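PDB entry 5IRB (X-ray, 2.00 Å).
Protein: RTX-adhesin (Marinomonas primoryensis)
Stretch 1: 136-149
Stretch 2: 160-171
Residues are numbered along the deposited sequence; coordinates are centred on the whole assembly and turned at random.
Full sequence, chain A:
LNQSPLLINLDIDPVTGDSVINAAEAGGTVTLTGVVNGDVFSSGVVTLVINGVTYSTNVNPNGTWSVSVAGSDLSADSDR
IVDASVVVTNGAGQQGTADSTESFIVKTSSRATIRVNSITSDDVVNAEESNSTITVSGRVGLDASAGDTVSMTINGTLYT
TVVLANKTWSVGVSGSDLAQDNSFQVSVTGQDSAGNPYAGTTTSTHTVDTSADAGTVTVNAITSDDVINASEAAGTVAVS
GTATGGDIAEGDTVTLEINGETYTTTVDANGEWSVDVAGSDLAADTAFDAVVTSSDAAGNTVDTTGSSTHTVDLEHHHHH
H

Stretch 1 (136-149) VSGRVGLDASAGDT
Stretch 2 160-171: TTVVLANKTWSV

Backbone hydrogen bonds dominate the contact between these stretches. Strand 136-142 runs antiparallel to strand 168-171, at 168° between their directions and 4.6 Å at closest approach. At one end Val136 and Val171 form a hydrogen-bonded pair, Val136 N to Val171 O and Val171 N to Val136 O both being 2.8 Å. Gly138 and Trp169 repeat the pattern, with Gly138 N to Trp169 O and Trp169 N to Gly138 O each 3.1 Å. Between them Ser137 faces Ser170 as a non-hydrogen-bonded pair, CA to CA 4.0 Å; past Gly138, Arg139 faces Thr168 in the same way, CA to CA 4.1 Å. Val140 N then reaches Lys167 O at 2.9 Å.

Beyond Val140 a type II' turn, Gly141 to Ala144, redirects the first stretch, and a type II turn follows from Ser145 to Asp148. Gly147 suits its place there: at phi/psi 98/-12 a CB would jam against the preceding carbonyl. Its N donates to Val163 O at 2.8 Å, and Val163 N donates to Asp148 O, also at 2.8 Å. Thr149 and Val162 continue as an antiparallel, non-hydrogen-bonded pair, CA to CA 4.8 Å. The Asp148 carboxylate braces the turn by accepting Ser145 N at OD2, 2.7 Å.

In the second stretch, a type I turn from Leu164 to Lys167 is closed by Lys167 N to Leu164 O, 2.8 Å. Asn166 (chi1 p) supports the exit, its OD1 accepting Thr168 N at 2.9 Å and Thr168 OG1 at 2.7 Å. Lys167, at phi/psi 74/5, carries a long side chain (m, then t, t, t) that brings NZ to Ala144 O, a 2.9 Å hydrogen bond tying this turn to the loop of the first stretch.

Arg139 (chi1 to chi3 all t) lays its guanidinium against Lys167, with Arg139 CZ 3.7 Å from Lys167 CB, which lies over one face of the guanidinium. This contact uses the aliphatic part of the lysine, leaving its ammonium free to reach the loop.

On the other face of the sheet, Trp169 (chi1 p, chi2 -94°) folds its indole across Gly138. Gly138 CA sits 4.0 Å from the centroid of the five-membered ring, a CH-pi contact over the face; an ideal CB would come within 2.6 Å of Trp169 CZ2, so glycine makes room for the ring. Valines border the indole: Val136 CG1 (chi1 t) lies 4.0 Å from Trp169 CH2, and Val140 CG1 (chi1 m) 3.9 Å from Trp169 CD1. Val140 CG2 meets Val163 CG1 (chi1 t) at 3.6 Å, extending the apolar packing to the residue just before the Leu164 to Lys167 turn.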

ATOM      1  N   VAL A 136       1.140   3.902  -8.710  1.00 29.46           N
ATOM      2  CA  VAL A 136       1.035   3.669  -7.279  1.00 28.18           C
ATOM      3  C   VAL A 136       1.658   2.317  -7.009  1.00 27.77           C
ATOM      4  O   VAL A 136       1.277   1.319  -7.621  1.00 26.50           O
ATOM      5  CB  VAL A 136      -0.424   3.699  -6.792  1.00 28.71           C
ATOM      6  CG1 VAL A 136      -0.484   3.429  -5.287  1.00 28.28           C
ATOM      7  CG2 VAL A 136      -1.047   5.063  -7.104  1.00 29.90           C
ATOM      8  N   SER A 137       2.631   2.278  -6.103  1.00 27.13           N
ATOM      9  CA  SER A 137       3.383   1.048  -5.878  1.00 27.42           C
ATOM     10  C   SER A 137       3.662   0.847  -4.393  1.00 27.72           C
ATOM     11  O   SER A 137       3.455   1.744  -3.570  1.00 28.64           O
ATOM     12  CB  SER A 137       4.691   1.059  -6.688  1.00 28.35           C
ATOM     13  OG  SER A 137       5.628   2.009  -6.162  1.00 28.58           O
ATOM     14  N   GLY A 138       4.140  -0.339  -4.059  1.00 28.92           N
ATOM     15  CA  GLY A 138       4.382  -0.682  -2.673  1.00 29.93           C
ATOM     16  C   GLY A 138       4.921  -2.085  -2.594  1.00 30.47           C
ATOM     17  O   GLY A 138       5.375  -2.635  -3.595  1.00 30.12           O
ATOM     18  N   ARG A 139       4.895  -2.656  -1.391  1.00 31.34           N
ATOM     19  CA  ARG A 139       5.326  -4.030  -1.203  1.00 33.01           C
ATOM     20  C   ARG A 139       4.360  -4.669  -0.212  1.00 31.89           C
ATOM     21  O   ARG A 139       3.639  -3.965   0.475  1.00 30.95           O
ATOM     22  CB  ARG A 139       6.778  -4.071  -0.716  1.00 37.88           C
ATOM     23  CG  ARG A 139       7.475  -5.429  -0.891  1.00 42.84           C
ATOM     24  CD  ARG A 139       8.741  -5.483  -0.050  1.00 47.29           C
ATOM     25  NE  ARG A 139       9.436  -6.772  -0.109  1.00 49.88           N
ATOM     26  CZ  ARG A 139       9.059  -7.876   0.548  1.00 49.86           C
ATOM     27  NH1 ARG A 139       7.958  -7.861   1.296  1.00 46.92           N
ATOM     28  NH2 ARG A 139       9.773  -9.009   0.449  1.00 51.91           N
ATOM     29  N   VAL A 140       4.332  -5.994  -0.137  1.00 29.08           N
ATOM     30  CA  VAL A 140       3.551  -6.667   0.909  1.00 28.46           C
ATOM     31  C   VAL A 140       4.519  -7.448   1.798  1.00 28.88           C
ATOM     32  O   VAL A 140       5.669  -7.693   1.412  1.00 29.06           O
ATOM     33  CB  VAL A 140       2.455  -7.586   0.328  1.00 28.24           C
ATOM     34  CG1 VAL A 140       1.425  -6.771  -0.455  1.00 27.96           C
ATOM     35  CG2 VAL A 140       3.054  -8.639  -0.566  1.00 28.32           C
ATOM     36  N   GLY A 141       4.116  -7.764   3.026  1.00 28.07           N
ATOM     37  CA  GLY A 141       5.029  -8.469   3.910  1.00 28.25           C
ATOM     38  C   GLY A 141       4.383  -9.566   4.735  1.00 27.90           C
ATOM     39  O   GLY A 141       3.193  -9.850   4.584  1.00 27.58           O
ATOM     40  N   LEU A 142       5.164 -10.103   5.668  1.00 28.59           N
ATOM     41  CA  LEU A 142       4.792 -11.236   6.508  1.00 28.69           C
ATOM     42  C   LEU A 142       4.265 -12.387   5.647  1.00 27.93           C
ATOM     43  O   LEU A 142       4.990 -12.861   4.773  1.00 27.02           O
ATOM     44  CB  LEU A 142       3.769 -10.812   7.563  1.00 29.36           C
ATOM     45  CG  LEU A 142       4.337  -9.775   8.551  1.00 30.57           C
ATOM     46  CD1 LEU A 142       3.405  -9.569   9.733  1.00 31.46           C
ATOM     47  CD2 LEU A 142       5.769 -10.111   9.036  1.00 31.56           C
ATOM     48  N   ASP A 143       3.042 -12.848   5.908  1.00 28.48           N
ATOM     49  CA  ASP A 143       2.484 -14.010   5.207  1.00 29.57           C
ATOM     50  C   ASP A 143       1.810 -13.715   3.870  1.00 29.16           C
ATOM     51  O   ASP A 143       1.347 -14.634   3.215  1.00 28.62           O
ATOM     52  CB  ASP A 143       1.503 -14.762   6.118  1.00 31.22           C
ATOM     53  CG  ASP A 143       2.191 -15.418   7.316  1.00 32.75           C
ATOM     54  OD1 ASP A 143       3.347 -15.903   7.172  1.00 32.69           O
ATOM     55  OD2 ASP A 143       1.605 -15.361   8.429  1.00 34.81           O
ATOM     56  N   ALA A 144       1.742 -12.442   3.473  1.00 28.93           N
ATOM     57  CA  ALA A 144       1.272 -12.068   2.136  1.00 28.72           C
ATOM     58  C   ALA A 144       2.180 -12.684   1.066  1.00 29.07           C
ATOM     59  O   ALA A 144       3.355 -12.925   1.319  1.00 29.13           O
ATOM     60  CB  ALA A 144       1.225 -10.527   1.995  1.00 28.67           C
ATOM     61  N   SER A 145       1.642 -12.982  -0.114  1.00 29.99           N
ATOM     62  CA  SER A 145       2.390 -13.784  -1.077  1.00 30.66           C
ATOM     63  C   SER A 145       2.255 -13.261  -2.484  1.00 30.26           C
ATOM     64  O   SER A 145       1.236 -12.686  -2.822  1.00 29.70           O
ATOM     65  CB  SER A 145       1.894 -15.234  -1.060  1.00 32.98           C
ATOM     66  OG  SER A 145       1.652 -15.657   0.269  1.00 34.77           O
ATOM     67  N   ALA A 146       3.281 -13.496  -3.298  1.00 30.50           N
ATOM     68  CA  ALA A 146       3.193 -13.396  -4.739  1.00 31.15           C
ATOM     69  C   ALA A 146       1.870 -13.961  -5.189  1.00 32.03           C
ATOM     70  O   ALA A 146       1.476 -15.054  -4.764  1.00 32.57           O
ATOM     71  CB  ALA A 146       4.345 -14.145  -5.400  1.00 32.41           C
ATOM     72  N   GLY A 147       1.179 -13.233  -6.048  1.00 31.57           N
ATOM     73  CA  GLY A 147      -0.044 -13.735  -6.625  1.00 32.69           C
ATOM     74  C   GLY A 147      -1.260 -13.212  -5.893  1.00 31.55           C
ATOM     75  O   GLY A 147      -2.366 -13.305  -6.408  1.00 32.50           O
ATOM     76  N   ASP A 148      -1.060 -12.609  -4.730  1.00 29.78           N
ATOM     77  CA  ASP A 148      -2.183 -12.037  -3.980  1.00 29.85           C
ATOM     78  C   ASP A 148      -2.767 -10.811  -4.670  1.00 30.45           C
ATOM     79  O   ASP A 148      -2.072 -10.123  -5.424  1.00 30.01           O
ATOM     80  CB  ASP A 148      -1.758 -11.647  -2.553  1.00 28.77           C
ATOM     81  CG  ASP A 148      -1.568 -12.864  -1.628  1.00 29.04           C
ATOM     82  OD1 ASP A 148      -2.004 -13.970  -2.009  1.00 29.26           O
ATOM     83  OD2 ASP A 148      -0.998 -12.695  -0.520  1.00 28.02           O
ATOM     84  N   THR A 149      -4.041 -10.538  -4.389  1.00 31.61           N
ATOM     85  CA  THR A 149      -4.726  -9.384  -4.944  1.00 32.98           C
ATOM     86  C   THR A 149      -4.458  -8.125  -4.124  1.00 33.36           C
ATOM     87  O   THR A 149      -4.555  -8.132  -2.896  1.00 33.06           O
ATOM     88  CB  THR A 149      -6.236  -9.637  -5.033  1.00 35.17           C
ATOM     89  OG1 THR A 149      -6.458 -10.763  -5.880  1.00 36.88           O
ATOM     90  CG2 THR A 149      -6.956  -8.457  -5.645  1.00 36.02           C
ATOM     91  N   THR A 160      -7.081  -2.447  -9.286  1.00 35.65           N
ATOM     92  CA  THR A 160      -6.617  -3.754  -8.839  1.00 36.43           C
ATOM     93  C   THR A 160      -5.293  -4.124  -9.473  1.00 35.14           C
ATOM     94  O   THR A 160      -5.076  -3.844 -10.648  1.00 36.96           O
ATOM     95  CB  THR A 160      -7.678  -4.827  -9.224  1.00 39.28           C
ATOM     96  OG1 THR A 160      -8.836  -4.644  -8.410  1.00 41.46           O
ATOM     97  CG2 THR A 160      -7.159  -6.240  -9.072  1.00 40.08           C
ATOM     98  N   THR A 161      -4.453  -4.841  -8.738  1.00 32.98           N
ATOM     99  CA  THR A 161      -3.288  -5.486  -9.336  1.00 32.37           C
ATOM    100  C   THR A 161      -2.914  -6.741  -8.526  1.00 32.22           C
ATOM    101  O   THR A 161      -3.687  -7.202  -7.672  1.00 31.67           O
ATOM    102  CB  THR A 161      -2.089  -4.495  -9.461  1.00 31.41           C
ATOM    103  OG1 THR A 161      -1.042  -5.092 -10.237  1.00 31.41           O
ATOM    104  CG2 THR A 161      -1.535  -4.104  -8.124  1.00 30.48           C
ATOM    105  N   VAL A 162      -1.766  -7.327  -8.839  1.00 32.77           N
ATOM    106  CA  VAL A 162      -1.355  -8.562  -8.197  1.00 33.80           C
ATOM    107  C   VAL A 162       0.072  -8.460  -7.667  1.00 32.56           C
ATOM    108  O   VAL A 162       0.919  -7.788  -8.259  1.00 32.91           O
ATOM    109  CB  VAL A 162      -1.482  -9.751  -9.178  1.00 36.98           C
ATOM    110  CG1 VAL A 162      -0.862 -11.014  -8.606  1.00 37.34           C
ATOM    111  CG2 VAL A 162      -2.954 -10.013  -9.492  1.00 39.60           C
ATOM    112  N   VAL A 163       0.335  -9.114  -6.537  1.00 31.21           N
ATOM    113  CA  VAL A 163       1.666  -9.124  -5.981  1.00 30.27           C
ATOM    114  C   VAL A 163       2.626  -9.900  -6.894  1.00 31.41           C
ATOM    115  O   VAL A 163       2.379 -11.058  -7.234  1.00 32.02           O
ATOM    116  CB  VAL A 163       1.625  -9.718  -4.564  1.00 29.76           C
ATOM    117  CG1 VAL A 163       3.019  -9.827  -3.975  1.00 30.35           C
ATOM    118  CG2 VAL A 163       0.638  -8.925  -3.674  1.00 28.70           C
ATOM    119  N   LEU A 164       3.737  -9.265  -7.264  1.00 31.23           N
ATOM    120  CA  LEU A 164       4.760  -9.904  -8.097  1.00 32.54           C
ATOM    121  C   LEU A 164       5.608 -10.879  -7.302  1.00 32.25           C
ATOM    122  O   LEU A 164       5.515 -10.933  -6.079  1.00 31.08           O
ATOM    123  CB  LEU A 164       5.676  -8.854  -8.733  1.00 33.20           C
ATOM    124  CG  LEU A 164       5.060  -7.666  -9.468  1.00 33.60           C
ATOM    125  CD1 LEU A 164       6.163  -6.853 -10.071  1.00 34.71           C
ATOM    126  CD2 LEU A 164       4.154  -8.187 -10.582  1.00 34.76           C
ATOM    127  N   ALA A 165       6.505 -11.565  -8.000  1.00 33.52           N
ATOM    128  CA  ALA A 165       7.309 -12.619  -7.387  1.00 34.29           C
ATOM    129  C   ALA A 165       8.114 -12.074  -6.229  1.00 33.69           C
ATOM    130  O   ALA A 165       8.229 -12.713  -5.190  1.00 33.23           O
ATOM    131  CB  ALA A 165       8.228 -13.245  -8.428  1.00 36.43           C
ATOM    132  N   ASN A 166       8.649 -10.869  -6.382  1.00 33.28           N
ATOM    133  CA  ASN A 166       9.451 -10.324  -5.297  1.00 32.94           C
ATOM    134  C   ASN A 166       8.630  -9.579  -4.240  1.00 31.42           C
ATOM    135  O   ASN A 166       9.194  -8.836  -3.456  1.00 32.11           O
ATOM    136  CB  ASN A 166      10.537  -9.416  -5.862  1.00 33.90           C
ATOM    137  CG  ASN A 166       9.968  -8.164  -6.486  1.00 33.29           C
ATOM    138  OD1 ASN A 166       8.761  -7.898  -6.405  1.00 31.31           O
ATOM    139  ND2 ASN A 166      10.833  -7.379  -7.105  1.00 34.58           N
ATOM    140  N   LYS A 167       7.308  -9.740  -4.270  1.00 31.06           N
ATOM    141  CA  LYS A 167       6.385  -9.155  -3.285  1.00 30.65           C
ATOM    142  C   LYS A 167       6.166  -7.643  -3.426  1.00 29.80           C
ATOM    143  O   LYS A 167       5.459  -7.039  -2.622  1.00 28.36           O
ATOM    144  CB  LYS A 167       6.806  -9.476  -1.843  1.00 31.94           C
ATOM    145  CG  LYS A 167       6.807 -10.997  -1.498  1.00 33.19           C
ATOM    146  CD  LYS A 167       6.493 -11.151  -0.011  1.00 34.90           C
ATOM    147  CE  LYS A 167       6.362 -12.582   0.418  1.00 37.43           C
ATOM    148  NZ  LYS A 167       6.147 -12.639   1.889  1.00 38.74           N
ATOM    149  N   THR A 168       6.733  -7.033  -4.460  1.00 30.30           N
ATOM    150  CA  THR A 168       6.310  -5.688  -4.816  1.00 29.99           C
ATOM    151  C   THR A 168       5.056  -5.743  -5.676  1.00 29.96           C
ATOM    152  O   THR A 168       4.601  -6.830  -6.075  1.00 30.60           O
ATOM    153  CB  THR A 168       7.402  -4.912  -5.567  1.00 30.69           C
ATOM    154  OG1 THR A 168       7.640  -5.532  -6.832  1.00 30.62           O
ATOM    155  CG2 THR A 168       8.694  -4.880  -4.739  1.00 31.17           C
ATOM    156  N   TRP A 169       4.452  -4.574  -5.877  1.00 28.74           N
ATOM    157  CA  TRP A 169       3.265  -4.451  -6.702  1.00 28.91           C
ATOM    158  C   TRP A 169       3.234  -3.024  -7.226  1.00 28.95           C
ATOM    159  O   TRP A 169       3.752  -2.129  -6.575  1.00 28.53           O
ATOM    160  CB  TRP A 169       1.983  -4.774  -5.930  1.00 28.30           C
ATOM    161  CG  TRP A 169       1.776  -3.978  -4.691  1.00 27.71           C
ATOM    162  CD1 TRP A 169       2.125  -4.329  -3.404  1.00 27.75           C
ATOM    163  CD2 TRP A 169       1.209  -2.676  -4.606  1.00 28.23           C
ATOM    164  NE1 TRP A 169       1.783  -3.327  -2.522  1.00 27.63           N
ATOM    165  CE2 TRP A 169       1.226  -2.274  -3.246  1.00 27.95           C
ATOM    166  CE3 TRP A 169       0.681  -1.777  -5.554  1.00 28.84           C
ATOM    167  CZ2 TRP A 169       0.744  -1.040  -2.803  1.00 28.07           C
ATOM    168  CZ3 TRP A 169       0.197  -0.539  -5.118  1.00 28.29           C
ATOM    169  CH2 TRP A 169       0.229  -0.186  -3.762  1.00 28.52           C
ATOM    170  N   SER A 170       2.621  -2.803  -8.381  1.00 29.39           N
ATOM    171  CA  SER A 170       2.367  -1.431  -8.804  1.00 29.83           C
ATOM    172  C   SER A 170       1.193  -1.412  -9.742  1.00 29.84           C
ATOM    173  O   SER A 170       0.887  -2.411 -10.389  1.00 30.10           O
ATOM    174  CB  SER A 170       3.592  -0.822  -9.491  1.00 31.35           C
ATOM    175  OG  SER A 170       3.875  -1.511 -10.694  1.00 33.67           O
ATOM    176  N   VAL A 171       0.537  -0.263  -9.822  1.00 29.15           N
ATOM    177  CA  VAL A 171      -0.593  -0.119 -10.723  1.00 29.82           C
ATOM    178  C   VAL A 171      -0.716   1.352 -11.154  1.00 30.34           C
ATOM    179  O   VAL A 171      -0.476   2.274 -10.357  1.00 28.92           O
ATOM    180  CB  VAL A 171      -1.895  -0.624 -10.058  1.00 29.60           C
ATOM    181  CG1 VAL A 171      -2.251   0.198  -8.847  1.00 28.73           C
ATOM    182  CG2 VAL A 171      -3.039  -0.646 -11.050  1.00 31.19           C
TER